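Long-range contacts in glutathione peroxidase (Trypanosoma cruzi, PDB 3E0U), which probably reduces hydroperoxides, as a thioredoxin-fold member of the glutathione peroxidase family: residues F8-A13 / P93-I98; L29-A34 / F59-F64. One frame throughout, in Å; residues are numbered along the deposited sequence.

Contact 1 (F8-A13 / P93-I98); sequences FQVNAA and PIMAKI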
ATOM      1  N   PHE A   8      -3.170 -12.313   6.606  1.00 43.05           N
ATOM      2  CA  PHE A   8      -3.193 -11.264   7.662  1.00 43.09           C
ATOM      3  C   PHE A   8      -4.536 -10.603   7.752  1.00 45.54           C
ATOM      4  O   PHE A   8      -5.315 -10.575   6.768  1.00 43.89           O
ATOM      5  CB  PHE A   8      -2.120 -10.201   7.451  1.00 41.64           C
ATOM      6  CG  PHE A   8      -0.781 -10.778   7.309  1.00 41.62           C
ATOM      7  CD1 PHE A   8      -0.394 -11.324   6.115  1.00 42.80           C
ATOM      8  CD2 PHE A   8      -0.001 -11.004   8.408  1.00 41.94           C
ATOM      9  CE1 PHE A   8       0.807 -11.973   5.987  1.00 41.53           C
ATOM     10  CE2 PHE A   8       1.233 -11.578   8.268  1.00 35.49           C
ATOM     11  CZ  PHE A   8       1.594 -12.133   7.089  1.00 40.46           C
ATOM     12  N   GLN A   9      -4.825 -10.130   8.961  1.00 46.34           N
ATOM     13  CA  GLN A   9      -6.080  -9.485   9.213  1.00 50.39           C
ATOM     14  C   GLN A   9      -5.788  -8.041   9.608  1.00 47.95           C
ATOM     15  O   GLN A   9      -4.871  -7.770  10.359  1.00 49.12           O
ATOM     16  CB  GLN A   9      -6.779 -10.236  10.345  1.00 54.83           C
ATOM     17  CG  GLN A   9      -8.126 -10.741  10.028  1.00 61.52           C
ATOM     18  CD  GLN A   9      -9.055  -9.643   9.818  1.00 65.20           C
ATOM     19  OE1 GLN A   9      -8.938  -8.615  10.478  1.00 70.47           O
ATOM     20  NE2 GLN A   9      -9.947  -9.786   8.849  1.00 66.52           N
ATOM     21  N   VAL A  10      -6.711  -7.163   9.297  1.00 48.95           N
ATOM     22  CA  VAL A  10      -6.522  -5.735   9.480  1.00 46.24           C
ATOM     23  C   VAL A  10      -7.846  -5.030   9.698  1.00 45.70           C
ATOM     24  O   VAL A  10      -8.891  -5.527   9.297  1.00 47.58           O
ATOM     25  CB  VAL A  10      -5.777  -5.257   8.188  1.00 46.55           C
ATOM     26  CG1 VAL A  10      -6.394  -4.077   7.519  1.00 45.99           C
ATOM     27  CG2 VAL A  10      -4.336  -5.232   8.387  1.00 41.69           C
ATOM     28  N   ASN A  11      -7.862  -4.047  10.593  1.00 48.50           N
ATOM     29  CA  ASN A  11      -9.009  -3.168  10.664  1.00 48.32           C
ATOM     30  C   ASN A  11      -8.949  -2.043   9.616  1.00 48.03           C
ATOM     31  O   ASN A  11      -7.835  -1.699   9.089  1.00 50.08           O
ATOM     32  CB  ASN A  11      -9.205  -2.620  12.076  1.00 51.07           C
ATOM     33  CG  ASN A  11      -9.469  -3.728  13.071  1.00 51.01           C
ATOM     34  OD1 ASN A  11     -10.275  -4.602  12.780  1.00 50.98           O
ATOM     35  ND2 ASN A  11      -8.646  -3.821  14.111  1.00 46.82           N
ATOM     36  N   ALA A  12     -10.154  -1.664   9.191  1.00 42.76           N
ATOM     37  CA  ALA A  12     -10.443  -0.592   8.276  1.00 44.82           C
ATOM     38  C   ALA A  12     -10.546   0.702   9.085  1.00 47.90           C
ATOM     39  O   ALA A  12     -10.393   0.682  10.295  1.00 49.46           O
ATOM     40  CB  ALA A  12     -11.801  -0.848   7.586  1.00 41.52           C
ATOM     41  N   ALA A  13     -10.819   1.816   8.417  1.00 48.16           N
ATOM     42  CA  ALA A  13     -10.912   3.085   9.103  1.00 51.13           C
ATOM     43  C   ALA A  13     -12.016   3.079  10.163  1.00 52.11           C
ATOM     44  O   ALA A  13     -11.742   3.485  11.291  1.00 52.16           O
ATOM     45  CB  ALA A  13     -11.101   4.257   8.122  1.00 48.11           C
ATOM     46  N   PRO A  93      -9.803   2.991  -0.285  1.00 42.81           N
ATOM     47  CA  PRO A  93      -9.895   2.453   1.101  1.00 45.14           C
ATOM     48  C   PRO A  93      -8.767   2.877   2.077  1.00 44.47           C
ATOM     49  O   PRO A  93      -7.606   2.729   1.753  1.00 42.10           O
ATOM     50  CB  PRO A  93      -9.833   0.943   0.883  1.00 44.45           C
ATOM     51  CG  PRO A  93     -10.503   0.787  -0.541  1.00 47.12           C
ATOM     52  CD  PRO A  93      -9.916   1.930  -1.315  1.00 44.41           C
ATOM     53  N   ILE A  94      -9.111   3.632   3.120  1.00 44.94           N
ATOM     54  CA  ILE A  94      -8.132   4.011   4.135  1.00 45.07           C
ATOM     55  C   ILE A  94      -8.359   2.969   5.232  1.00 45.31           C
ATOM     56  O   ILE A  94      -9.499   2.609   5.533  1.00 48.23           O
ATOM     57  CB  ILE A  94      -8.367   5.453   4.801  1.00 44.56           C
ATOM     58  CG1 ILE A  94      -8.870   6.583   3.852  1.00 45.21           C
ATOM     59  CG2 ILE A  94      -7.222   5.865   5.732  1.00 42.69           C
ATOM     60  CD1 ILE A  94      -8.316   6.624   2.514  1.00 45.71           C
ATOM     61  N   MET A  95      -7.283   2.481   5.826  1.00 46.94           N
ATOM     62  CA  MET A  95      -7.343   1.499   6.896  1.00 43.42           C
ATOM     63  C   MET A  95      -7.117   2.158   8.259  1.00 43.46           C
ATOM     64  O   MET A  95      -6.751   3.299   8.298  1.00 43.63           O
ATOM     65  CB  MET A  95      -6.244   0.475   6.660  1.00 41.12           C
ATOM     66  CG  MET A  95      -6.335  -0.298   5.291  1.00 46.96           C
ATOM     67  SD  MET A  95      -7.750  -1.453   5.125  1.00 46.73           S
ATOM     68  CE  MET A  95      -8.953  -0.536   4.166  1.00 43.61           C
ATOM     69  N   ALA A  96      -7.172   1.387   9.354  1.00 43.41           N
ATOM     70  CA  ALA A  96      -6.914   1.882  10.686  1.00 42.88           C
ATOM     71  C   ALA A  96      -5.403   2.071  10.802  1.00 45.61           C
ATOM     72  O   ALA A  96      -4.606   1.350  10.129  1.00 46.34           O
ATOM     73  CB  ALA A  96      -7.470   0.887  11.778  1.00 38.68           C
ATOM     74  N   LYS A  97      -5.021   3.128  11.528  1.00 47.88           N
ATOM     75  CA  LYS A  97      -3.637   3.481  11.748  1.00 48.11           C
ATOM     76  C   LYS A  97      -2.909   2.299  12.369  1.00 49.41           C
ATOM     77  O   LYS A  97      -3.477   1.586  13.191  1.00 51.47           O
ATOM     78  CB  LYS A  97      -3.527   4.747  12.616  1.00 50.77           C
ATOM     79  CG  LYS A  97      -2.050   5.169  12.924  1.00 52.63           C
ATOM     80  CD  LYS A  97      -1.896   6.605  13.312  1.00 53.00           C
ATOM     81  CE  LYS A  97      -2.709   6.926  14.565  1.00 59.97           C
ATOM     82  NZ  LYS A  97      -4.114   7.411  14.281  1.00 62.59           N
ATOM     83  N   ILE A  98      -1.690   2.037  11.894  1.00 48.03           N
ATOM     84  CA  ILE A  98      -0.867   0.934  12.351  1.00 46.52           C
ATOM     85  C   ILE A  98       0.558   1.466  12.477  1.00 46.63           C
ATOM     86  O   ILE A  98       0.824   2.593  12.121  1.00 46.51           O
ATOM     87  CB  ILE A  98      -0.855  -0.280  11.321  1.00 48.79           C
ATOM     88  CG1 ILE A  98      -0.306   0.152   9.924  1.00 46.02           C
ATOM     89  CG2 ILE A  98      -2.253  -0.940  11.244  1.00 48.57           C
ATOM     90  CD1 ILE A  98       0.229  -0.984   9.052  1.00 44.22           C
TER
HETATM   91  O   HOH W   1     -12.000   1.898   5.480  1.00 38.61           O
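Ala96 and Asn11 make the firmer backbone link between these two loops: Ala96 N donates to Asn11 O at 3.2 Å, straight at the hydrogen (177°) but coming from above the carbonyl plane, not along a lone pair. Two residues on, past Ala12, the bond from Ala13 N to Ile94 O is weak, bent to 130° at the hydrogen; a water supplements it, accepting from Ala13 N and donating to Ile94 O at 2.6 Å. These two links flank a single backbone bridge between Ala12 and Met95.

Met95 and Ala96 supply much of the side-chain contact. Met95 CB touches Asn11 O; with CG beside the backbone N (chi1 -59°) and a bend at chi2, SD meets Val10 CG1 at 3.8 Å, the two side chains crossing at about a right angle. The methyl of Ala96 packs close over the other backbone, 3.3 Å from Ala12 O, and lies 3.9 Å from Asn11 CB; the Asn11 amide leads away from the contact.

The bridge ties the N-terminal loop to the edge of the central sheet: Met95 is backbone-bonded to Ala63 of strand 60-65, Val10 packs on Phe64, and Phe8 reaches helix 107-115.

Contact 2 (L29-A34 / F59-F64); sequences LIYNVA and FTVLAF
A parallel strand pair from a beta-alpha-beta unit of the thioredoxin fold brings residues 29-33 alongside 60-64, with helix 43-54 in the crossover. Leu29, Ile30, Tyr31 and Asn32 pair with Val61, Leu62, Ala63 and Phe64, and the short strand axes are turned 26° from each other. Five backbone hydrogen bonds join them, among them Tyr31 N to Leu62 O at 2.7 Å; the last, Val33 N to Phe64 O, is longer at 3.2 Å and approaches from above the carbonyl plane.

On the face bearing Ile30 and Phe64, Ile30 CG2, anti to the backbone N, meets the edge of the Phe64 ring near its plane, 3.4 Å from CD1. Phe64 CG lies beside its own backbone N (chi1 -79°), and together with chi2 near 86° this presents the ring edge to both Ile30 CG2 and Tyr31 O. On the other face, Tyr31 CD2 packs against Val61 CG2 at 3.6 Å, and both Val33 methyls reach Ala63 CB. At the far end, Phe59 CZ sits 4.0 Å from Leu29 CB, with CG and CD1 of the same leucine almost as near.

Helix 43-54 covers the Tyr31 and Val61 side, and helix 107-115 the Ile30 and Phe64 side. Strand 131-134 flanks 28-33, and Asn32 ND2 bonds to Trp127 O.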
ATOM      1  N   LEU A  29      -2.239  -2.249  -4.767  1.00 43.32           N
ATOM      2  CA  LEU A  29      -1.094  -1.479  -4.238  1.00 42.87           C
ATOM      3  C   LEU A  29      -1.438  -1.118  -2.825  1.00 43.77           C
ATOM      4  O   LEU A  29      -2.498  -0.516  -2.576  1.00 41.60           O
ATOM      5  CB  LEU A  29      -0.901  -0.135  -4.954  1.00 41.66           C
ATOM      6  CG  LEU A  29       0.222   0.090  -5.951  1.00 43.04           C
ATOM      7  CD1 LEU A  29       0.066   1.483  -6.487  1.00 42.82           C
ATOM      8  CD2 LEU A  29       1.544  -0.066  -5.330  1.00 40.72           C
ATOM      9  N   ILE A  30      -0.451  -1.232  -1.964  1.00 43.35           N
ATOM     10  CA  ILE A  30      -0.627  -0.889  -0.575  1.00 45.21           C
ATOM     11  C   ILE A  30       0.370   0.178  -0.159  1.00 43.43           C
ATOM     12  O   ILE A  30       1.600  -0.058  -0.154  1.00 41.40           O
ATOM     13  CB  ILE A  30      -0.408  -2.138   0.320  1.00 46.84           C
ATOM     14  CG1 ILE A  30      -1.345  -3.287  -0.139  1.00 45.12           C
ATOM     15  CG2 ILE A  30      -0.556  -1.723   1.779  1.00 49.28           C
ATOM     16  CD1 ILE A  30      -1.357  -4.577   0.794  1.00 43.08           C
ATOM     17  N   TYR A  31      -0.171   1.305   0.304  1.00 43.70           N
ATOM     18  CA  TYR A  31       0.626   2.454   0.745  1.00 41.34           C
ATOM     19  C   TYR A  31       0.506   2.735   2.237  1.00 44.17           C
ATOM     20  O   TYR A  31      -0.573   2.553   2.819  1.00 43.13           O
ATOM     21  CB  TYR A  31       0.174   3.740   0.041  1.00 39.72           C
ATOM     22  CG  TYR A  31       0.439   3.911  -1.453  1.00 39.32           C
ATOM     23  CD1 TYR A  31       1.510   4.646  -1.894  1.00 37.83           C
ATOM     24  CD2 TYR A  31      -0.494   3.488  -2.402  1.00 39.38           C
ATOM     25  CE1 TYR A  31       1.640   4.973  -3.224  1.00 38.17           C
ATOM     26  CE2 TYR A  31      -0.352   3.793  -3.745  1.00 38.88           C
ATOM     27  CZ  TYR A  31       0.718   4.528  -4.154  1.00 38.06           C
ATOM     28  OH  TYR A  31       0.950   4.737  -5.492  1.00 35.00           O
ATOM     29  N   ASN A  32       1.626   3.222   2.813  1.00 45.05           N
ATOM     30  CA  ASN A  32       1.672   3.863   4.130  1.00 42.48           C
ATOM     31  C   ASN A  32       1.639   5.364   3.923  1.00 41.49           C
ATOM     32  O   ASN A  32       2.349   5.922   3.082  1.00 42.07           O
ATOM     33  CB  ASN A  32       2.882   3.456   5.000  1.00 42.57           C
ATOM     34  CG  ASN A  32       4.216   3.868   4.417  1.00 41.21           C
ATOM     35  OD1 ASN A  32       4.650   3.275   3.444  1.00 40.81           O
ATOM     36  ND2 ASN A  32       4.943   4.786   5.109  1.00 39.40           N
ATOM     37  N   VAL A  33       0.790   6.030   4.687  1.00 42.72           N
ATOM     38  CA  VAL A  33       0.536   7.421   4.452  1.00 44.15           C
ATOM     39  C   VAL A  33       0.478   7.970   5.836  1.00 48.96           C
ATOM     40  O   VAL A  33       0.317   7.202   6.790  1.00 52.09           O
ATOM     41  CB  VAL A  33      -0.856   7.620   3.737  1.00 42.31           C
ATOM     42  CG1 VAL A  33      -0.863   6.905   2.398  1.00 40.18           C
ATOM     43  CG2 VAL A  33      -1.981   7.063   4.585  1.00 42.72           C
ATOM     44  N   ALA A  34       0.820   9.240   5.972  1.00 51.21           N
ATOM     45  CA  ALA A  34       0.709   9.916   7.231  1.00 52.73           C
ATOM     46  C   ALA A  34      -0.763  10.093   7.571  1.00 55.25           C
ATOM     47  O   ALA A  34      -1.588  10.414   6.713  1.00 56.29           O
ATOM     48  CB  ALA A  34       1.402  11.245   7.157  1.00 53.61           C
ATOM     49  N   PHE A  59      -8.441  -3.756  -9.795  1.00 46.67           N
ATOM     50  CA  PHE A  59      -7.378  -3.124  -9.003  1.00 43.93           C
ATOM     51  C   PHE A  59      -7.850  -2.180  -7.879  1.00 43.39           C
ATOM     52  O   PHE A  59      -8.948  -1.646  -7.926  1.00 39.56           O
ATOM     53  CB  PHE A  59      -6.430  -2.411  -9.958  1.00 40.57           C
ATOM     54  CG  PHE A  59      -5.327  -1.661  -9.284  1.00 38.58           C
ATOM     55  CD1 PHE A  59      -4.143  -2.325  -8.912  1.00 37.59           C
ATOM     56  CD2 PHE A  59      -5.386  -0.265  -9.213  1.00 36.15           C
ATOM     57  CE1 PHE A  59      -3.054  -1.608  -8.408  1.00 37.74           C
ATOM     58  CE2 PHE A  59      -4.335   0.467  -8.710  1.00 36.31           C
ATOM     59  CZ  PHE A  59      -3.187  -0.191  -8.256  1.00 39.12           C
ATOM     60  N   THR A  60      -7.112  -2.142  -6.769  1.00 44.86           N
ATOM     61  CA  THR A  60      -7.431  -1.178  -5.722  1.00 45.23           C
ATOM     62  C   THR A  60      -6.154  -0.684  -5.107  1.00 45.67           C
ATOM     63  O   THR A  60      -5.066  -1.244  -5.350  1.00 47.14           O
ATOM     64  CB  THR A  60      -8.342  -1.749  -4.594  1.00 47.37           C
ATOM     65  OG1 THR A  60      -9.027  -0.674  -3.928  1.00 46.60           O
ATOM     66  CG2 THR A  60      -7.548  -2.616  -3.552  1.00 42.21           C
ATOM     67  N   VAL A  61      -6.260   0.449  -4.424  1.00 44.22           N
ATOM     68  CA  VAL A  61      -5.196   0.890  -3.575  1.00 40.55           C
ATOM     69  C   VAL A  61      -5.646   0.966  -2.144  1.00 40.24           C
ATOM     70  O   VAL A  61      -6.773   1.336  -1.850  1.00 40.29           O
ATOM     71  CB  VAL A  61      -4.398   2.153  -4.077  1.00 43.66           C
ATOM     72  CG1 VAL A  61      -4.928   2.731  -5.351  1.00 44.36           C
ATOM     73  CG2 VAL A  61      -4.084   3.178  -2.945  1.00 38.16           C
ATOM     74  N   LEU A  62      -4.792   0.459  -1.271  1.00 41.70           N
ATOM     75  CA  LEU A  62      -5.055   0.421   0.149  1.00 43.47           C
ATOM     76  C   LEU A  62      -4.069   1.349   0.863  1.00 44.78           C
ATOM     77  O   LEU A  62      -2.901   1.269   0.586  1.00 40.29           O
ATOM     78  CB  LEU A  62      -4.845  -1.020   0.641  1.00 43.92           C
ATOM     79  CG  LEU A  62      -6.014  -2.017   0.812  1.00 44.21           C
ATOM     80  CD1 LEU A  62      -7.216  -1.774  -0.048  1.00 40.15           C
ATOM     81  CD2 LEU A  62      -5.652  -3.467   0.888  1.00 42.73           C
ATOM     82  N   ALA A  63      -4.563   2.275   1.706  1.00 44.98           N
ATOM     83  CA  ALA A  63      -3.718   3.218   2.460  1.00 41.47           C
ATOM     84  C   ALA A  63      -3.750   2.863   3.911  1.00 43.40           C
ATOM     85  O   ALA A  63      -4.837   2.773   4.512  1.00 42.24           O
ATOM     86  CB  ALA A  63      -4.203   4.649   2.301  1.00 39.78           C
ATOM     87  N   PHE A  64      -2.557   2.644   4.477  1.00 44.45           N
ATOM     88  CA  PHE A  64      -2.410   2.361   5.903  1.00 43.73           C
ATOM     89  C   PHE A  64      -1.838   3.605   6.562  1.00 45.64           C
ATOM     90  O   PHE A  64      -0.609   3.805   6.504  1.00 47.02           O
ATOM     91  CB  PHE A  64      -1.455   1.179   6.164  1.00 44.13           C
ATOM     92  CG  PHE A  64      -2.071  -0.185   5.944  1.00 43.49           C
ATOM     93  CD1 PHE A  64      -2.076  -0.759   4.683  1.00 43.04           C
ATOM     94  CD2 PHE A  64      -2.704  -0.867   7.000  1.00 44.39           C
ATOM     95  CE1 PHE A  64      -2.728  -1.992   4.434  1.00 41.86           C
ATOM     96  CE2 PHE A  64      -3.279  -2.169   6.790  1.00 47.56           C
ATOM     97  CZ  PHE A  64      -3.324  -2.706   5.486  1.00 45.14           C
TER

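Overall arrangement
From the N terminus, the chain runs through 8-13, enters strand 28-33, crosses by helix 43-54 to strand 60-65, and later reaches 93-98. Contact 2 closes the beta-alpha-beta crossover, and contact 1 closes a wider loop that encloses it. Their centres are about 10 Å apart, and they meet along the outermost strand 60-65: Ala63 N lies 3.1 Å from Pro93 O, a probable hydrogen bond, and Ile98 CD1 packs against Phe64 CD2. Side by side in space, the segments follow one another as 29-34, 59-64, 93-98, 8-13, carrying backbone pairing from the buried strand pair out to the N-terminal loop at the partly buried margin.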